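Local coordinates for glycosylation Associate Protein 3 (PDB 6OYC) that probably takes part, as the accessory Sec partner protein of a Gap1-Gap2-Gap3 complex, in sugar recognition and secretion of glycosylated streptococcal proteins, at residues P266-A270 with K271-F275; A256-G259 with I260-S264. All blocks are in the same frame, centred on the assembly; numbering follows the deposited sequence.

Walking from the N terminus, the chain leaves strand 248-251 of the parallel sheet and reaches contact 2, where residues 256-259 start the short helix 258-262 and residues 260-262 continue it, the chain then leading through 263-264 into the loop. Contact 2 is complete before contact 1 opens, so the two stand in series and neither nest nor cross. Contact 1 then turns the loop after that helix, residues 266-270, into helix 270-281 through the N-cap at Thr269. Their centres are about 12 Å apart, and they meet directly: Gln273 CG of contact 1 packs 3.9 Å from Leu262 CD1 of contact 2. Together they join two successive helices beside helix 231-243.

Contact 1 (P266-A270 with K271-F275); sequences PHLTA and KQQIF
Thr269 and Gln272 form a capping box at the start of helix 270-281, at the surface of the domain built on the parallel sheet. Gln272 can be followed outward. Its CB lies 3.4 Å from Leu268 CG and close to Thr269 CG2; CG and CD run on past that same methyl, the two side chains crossing at about a right angle. With CG beside the backbone N (chi1 -79°) and the chain extended beyond, the amide doubles back to the residues before the helix. At the tip, OE1 accepts from Thr269 N at 2.8 Å, the donor tilted 19° from the carbonyl plane, while Leu268 CG and CD1 pack beside this oxygen. Thr269 OG1, held anti to its own N (chi1 166°), makes the N-cap's own capping bond: it accepts the N-H of Lys271 at 2.9 Å from Lys271 N, one residue short of Gln272. Lys271, bent at chi2 and chi3, crosses Thr269 at about a right angle, its CG 3.2 Å from Thr269 CG2. Backbone bonds carry the turn forward, from Gln273 N to Thr269 O and from Ile274 N to Ala270 O. Leu268 CD2 rests 3.4 Å from Gln273 CG.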
loop_
_atom_site.group_PDB
_atom_site.type_symbol
_atom_site.label_atom_id
_atom_site.label_comp_id
_atom_site.label_asym_id
_atom_site.label_seq_id
_atom_site.Cartn_x
_atom_site.Cartn_y
_atom_site.Cartn_z
ATOM N N PRO C 266 -6.075 -5.983 -8.946
ATOM C CA PRO C 266 -5.538 -7.084 -9.776
ATOM C C PRO C 266 -6.574 -7.831 -10.616
ATOM O O PRO C 266 -6.210 -8.410 -11.648
ATOM C CB PRO C 266 -4.883 -8.017 -8.744
ATOM C CG PRO C 266 -5.549 -7.692 -7.447
ATOM C CD PRO C 266 -5.883 -6.227 -7.505
ATOM N N HIS C 267 -7.844 -7.860 -10.213
ATOM C CA HIS C 267 -8.840 -8.658 -10.914
ATOM C C HIS C 267 -9.477 -7.901 -12.063
ATOM O O HIS C 267 -10.560 -8.278 -12.529
ATOM C CB HIS C 267 -9.904 -9.147 -9.929
ATOM C CG HIS C 267 -9.429 -10.251 -9.036
ATOM N ND1 HIS C 267 -8.328 -10.123 -8.219
ATOM C CD2 HIS C 267 -9.894 -11.509 -8.847
ATOM C CE1 HIS C 267 -8.135 -11.252 -7.560
ATOM N NE2 HIS C 267 -9.072 -12.109 -7.923
ATOM N N LEU C 268 -8.827 -6.841 -12.519
ATOM C CA LEU C 268 -9.395 -5.984 -13.537
ATOM C C LEU C 268 -9.396 -6.703 -14.864
ATOM O O LEU C 268 -8.428 -7.381 -15.223
ATOM C CB LEU C 268 -8.597 -4.694 -13.664
ATOM C CG LEU C 268 -9.423 -3.478 -14.047
ATOM C CD1 LEU C 268 -10.123 -2.933 -12.821
ATOM C CD2 LEU C 268 -8.552 -2.423 -14.668
ATOM N N THR C 269 -10.498 -6.558 -15.586
ATOM C CA THR C 269 -10.511 -7.012 -16.955
ATOM C C THR C 269 -9.621 -6.129 -17.816
ATOM O O THR C 269 -9.151 -5.053 -17.411
ATOM C CB THR C 269 -11.911 -6.977 -17.558
ATOM O OG1 THR C 269 -11.804 -7.126 -18.977
ATOM C CG2 THR C 269 -12.474 -5.679 -17.371
ATOM N N ALA C 270 -9.468 -6.569 -19.064
ATOM C CA ALA C 270 -8.848 -5.710 -20.063
ATOM C C ALA C 270 -9.754 -4.535 -20.445
ATOM O O ALA C 270 -9.261 -3.437 -20.702
ATOM C CB ALA C 270 -8.469 -6.517 -21.307
ATOM N N LYS C 271 -11.070 -4.733 -20.498
ATOM C CA LYS C 271 -11.948 -3.644 -20.893
ATOM C C LYS C 271 -11.886 -2.507 -19.868
ATOM O O LYS C 271 -11.603 -1.346 -20.206
ATOM C CB LYS C 271 -13.369 -4.188 -21.114
ATOM C CG LYS C 271 -14.064 -5.023 -20.060
ATOM C CD LYS C 271 -14.968 -6.162 -20.545
ATOM C CE LYS C 271 -14.221 -7.515 -20.601
ATOM N NZ LYS C 271 -14.980 -8.775 -20.843
ATOM N N GLN C 272 -12.053 -2.844 -18.586
ATOM C CA GLN C 272 -11.841 -1.853 -17.532
ATOM C C GLN C 272 -10.482 -1.175 -17.680
ATOM O O GLN C 272 -10.377 0.039 -17.476
ATOM C CB GLN C 272 -11.929 -2.483 -16.140
ATOM C CG GLN C 272 -13.323 -2.770 -15.534
ATOM C CD GLN C 272 -13.317 -3.951 -14.578
ATOM O OE1 GLN C 272 -12.368 -4.736 -14.555
ATOM N NE2 GLN C 272 -14.346 -4.043 -13.734
ATOM N N GLN C 273 -9.437 -1.931 -18.073
ATOM C CA GLN C 273 -8.081 -1.387 -18.110
ATOM C C GLN C 273 -7.962 -0.268 -19.131
ATOM O O GLN C 273 -7.285 0.736 -18.884
ATOM C CB GLN C 273 -7.063 -2.487 -18.422
ATOM C CG GLN C 273 -6.436 -3.168 -17.186
ATOM C CD GLN C 273 -5.347 -4.178 -17.532
ATOM O OE1 GLN C 273 -5.112 -4.474 -18.703
ATOM N NE2 GLN C 273 -4.670 -4.703 -16.509
ATOM N N ILE C 274 -8.609 -0.419 -20.287
ATOM C CA ILE C 274 -8.553 0.654 -21.273
ATOM C C ILE C 274 -9.361 1.853 -20.791
ATOM O O ILE C 274 -9.051 3.000 -21.135
ATOM C CB ILE C 274 -9.022 0.148 -22.654
ATOM C CG1 ILE C 274 -8.149 -1.028 -23.121
ATOM C CG2 ILE C 274 -8.968 1.265 -23.691
ATOM C CD1 ILE C 274 -8.881 -2.310 -23.375
ATOM N N PHE C 275 -10.393 1.620 -19.975
ATOM C CA PHE C 275 -11.137 2.748 -19.425
ATOM C C PHE C 275 -10.260 3.567 -18.488
ATOM O O PHE C 275 -10.270 4.803 -18.529
ATOM C CB PHE C 275 -12.388 2.265 -18.694
ATOM C CG PHE C 275 -13.159 3.375 -18.036
ATOM C CD1 PHE C 275 -12.943 3.696 -16.708
ATOM C CD2 PHE C 275 -14.097 4.103 -18.747
ATOM C CE1 PHE C 275 -13.655 4.735 -16.097
ATOM C CE2 PHE C 275 -14.813 5.133 -18.144
ATOM C CZ PHE C 275 -14.589 5.450 -16.817
#

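Contact 2 (A256-G259 with I260-S264); sequences APFG and ILLKS
Phe258 and Leu262, one helical turn apart, set their side chains obliquely against each other on helix 258-262. Phe258 CG lies anti to the backbone N (chi1 177°), which swings the ring alongside the helix even though its CB starts away from the next turn. Leu262 CG then sits over one face of the ring, 4.1 Å above the plane and offset toward the rim. Leu262 CD1 approaches Phe258 CE2 at 3.7 Å and CD2 lies near CE1, both methyls also meeting CZ. Trp280 of helix 270-281 also meets the Phe258 ring, the planes at about 35°, and Phe235 of helix 231-243 touches it too.

At the start of the helix the pairs are aliphatic. Pro257 and Ile260 lie side by side and point the same way, with Pro257 CD 3.7 Å from Ile260 CD1. Ile260 sends its other branch, CG2, to Ala256 CB at 3.7 Å; Ala256 CB also meets Leu261 CD2 at 3.8 Å, touching both side chains of the first turn. Pro257 holds the N-cap position, and its O receives Leu261 N at 2.9 Å, with a weak second bond from Ile260 N. Phe258 O takes Leu262 N one residue further on. Gln232 NE2 binds Leu261 O, a polar tie to helix 231-243.

Pro257 has no side-chain acceptor for the first N-H groups of the helix and no N-H for a capping box to bind; its O simply begins the helical bonding, and the side-chain to side-chain contacts across this turn are apolar.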
loop_
_atom_site.group_PDB
_atom_site.type_symbol
_atom_site.label_atom_id
_atom_site.label_comp_id
_atom_site.label_asym_id
_atom_site.label_seq_id
_atom_site.Cartn_x
_atom_site.Cartn_y
_atom_site.Cartn_z
ATOM N N ALA C 256 2.526 6.725 -8.983
ATOM C CA ALA C 256 3.356 5.650 -9.504
ATOM C C ALA C 256 3.081 5.494 -10.988
ATOM O O ALA C 256 2.130 6.074 -11.507
ATOM C CB ALA C 256 3.060 4.361 -8.748
ATOM N N PRO C 257 3.897 4.731 -11.718
ATOM C CA PRO C 257 3.590 4.515 -13.136
ATOM C C PRO C 257 2.232 3.845 -13.288
ATOM O O PRO C 257 1.739 3.186 -12.368
ATOM C CB PRO C 257 4.729 3.608 -13.610
ATOM C CG PRO C 257 5.860 3.934 -12.689
ATOM C CD PRO C 257 5.202 4.143 -11.360
ATOM N N PHE C 258 1.608 4.060 -14.454
ATOM C CA PHE C 258 0.237 3.596 -14.662
ATOM C C PHE C 258 0.118 2.100 -14.384
ATOM O O PHE C 258 -0.739 1.666 -13.604
ATOM C CB PHE C 258 -0.226 3.934 -16.086
ATOM C CG PHE C 258 -1.604 3.435 -16.406
ATOM C CD1 PHE C 258 -2.715 4.008 -15.818
ATOM C CD2 PHE C 258 -1.787 2.372 -17.282
ATOM C CE1 PHE C 258 -4.000 3.539 -16.112
ATOM C CE2 PHE C 258 -3.061 1.893 -17.573
ATOM C CZ PHE C 258 -4.167 2.479 -16.982
ATOM N N GLY C 259 1.001 1.299 -14.988
ATOM C CA GLY C 259 0.979 -0.132 -14.747
ATOM C C GLY C 259 1.141 -0.501 -13.286
ATOM O O GLY C 259 0.601 -1.514 -12.835
ATOM N N ILE C 260 1.884 0.299 -12.525
ATOM C CA ILE C 260 2.028 -0.013 -11.108
ATOM C C ILE C 260 0.757 0.354 -10.349
ATOM O O ILE C 260 0.335 -0.370 -9.441
ATOM C CB ILE C 260 3.281 0.674 -10.535
ATOM C CG1 ILE C 260 4.536 0.040 -11.162
ATOM C CG2 ILE C 260 3.274 0.631 -8.991
ATOM C CD1 ILE C 260 5.868 0.604 -10.698
ATOM N N LEU C 261 0.108 1.463 -10.719
ATOM C CA LEU C 261 -1.149 1.828 -10.065
ATOM C C LEU C 261 -2.184 0.718 -10.188
ATOM O O LEU C 261 -2.915 0.435 -9.235
ATOM C CB LEU C 261 -1.693 3.130 -10.655
ATOM C CG LEU C 261 -0.854 4.373 -10.366
ATOM C CD1 LEU C 261 -1.369 5.580 -11.138
ATOM C CD2 LEU C 261 -0.775 4.651 -8.862
ATOM N N LEU C 262 -2.244 0.060 -11.349
ATOM C CA LEU C 262 -3.245 -0.977 -11.565
ATOM C C LEU C 262 -3.061 -2.165 -10.629
ATOM O O LEU C 262 -4.028 -2.877 -10.348
ATOM C CB LEU C 262 -3.204 -1.452 -13.013
ATOM C CG LEU C 262 -3.572 -0.421 -14.075
ATOM C CD1 LEU C 262 -3.605 -1.059 -15.471
ATOM C CD2 LEU C 262 -4.899 0.253 -13.745
ATOM N N LYS C 263 -1.843 -2.403 -10.136
ATOM C CA LYS C 263 -1.622 -3.580 -9.300
ATOM C C LYS C 263 -2.444 -3.556 -8.015
ATOM O O LYS C 263 -2.575 -4.599 -7.369
ATOM C CB LYS C 263 -0.133 -3.728 -8.976
ATOM C CG LYS C 263 0.732 -3.913 -10.213
ATOM C CD LYS C 263 2.174 -4.218 -9.857
ATOM C CE LYS C 263 2.918 -4.735 -11.072
ATOM N NZ LYS C 263 4.284 -5.195 -10.718
ATOM N N SER C 264 -3.015 -2.411 -7.638
ATOM C CA SER C 264 -3.956 -2.404 -6.525
ATOM C C SER C 264 -5.365 -2.851 -6.922
ATOM O O SER C 264 -6.212 -3.007 -6.036
ATOM C CB SER C 264 -4.010 -1.013 -5.882
ATOM O OG SER C 264 -2.780 -0.697 -5.238
#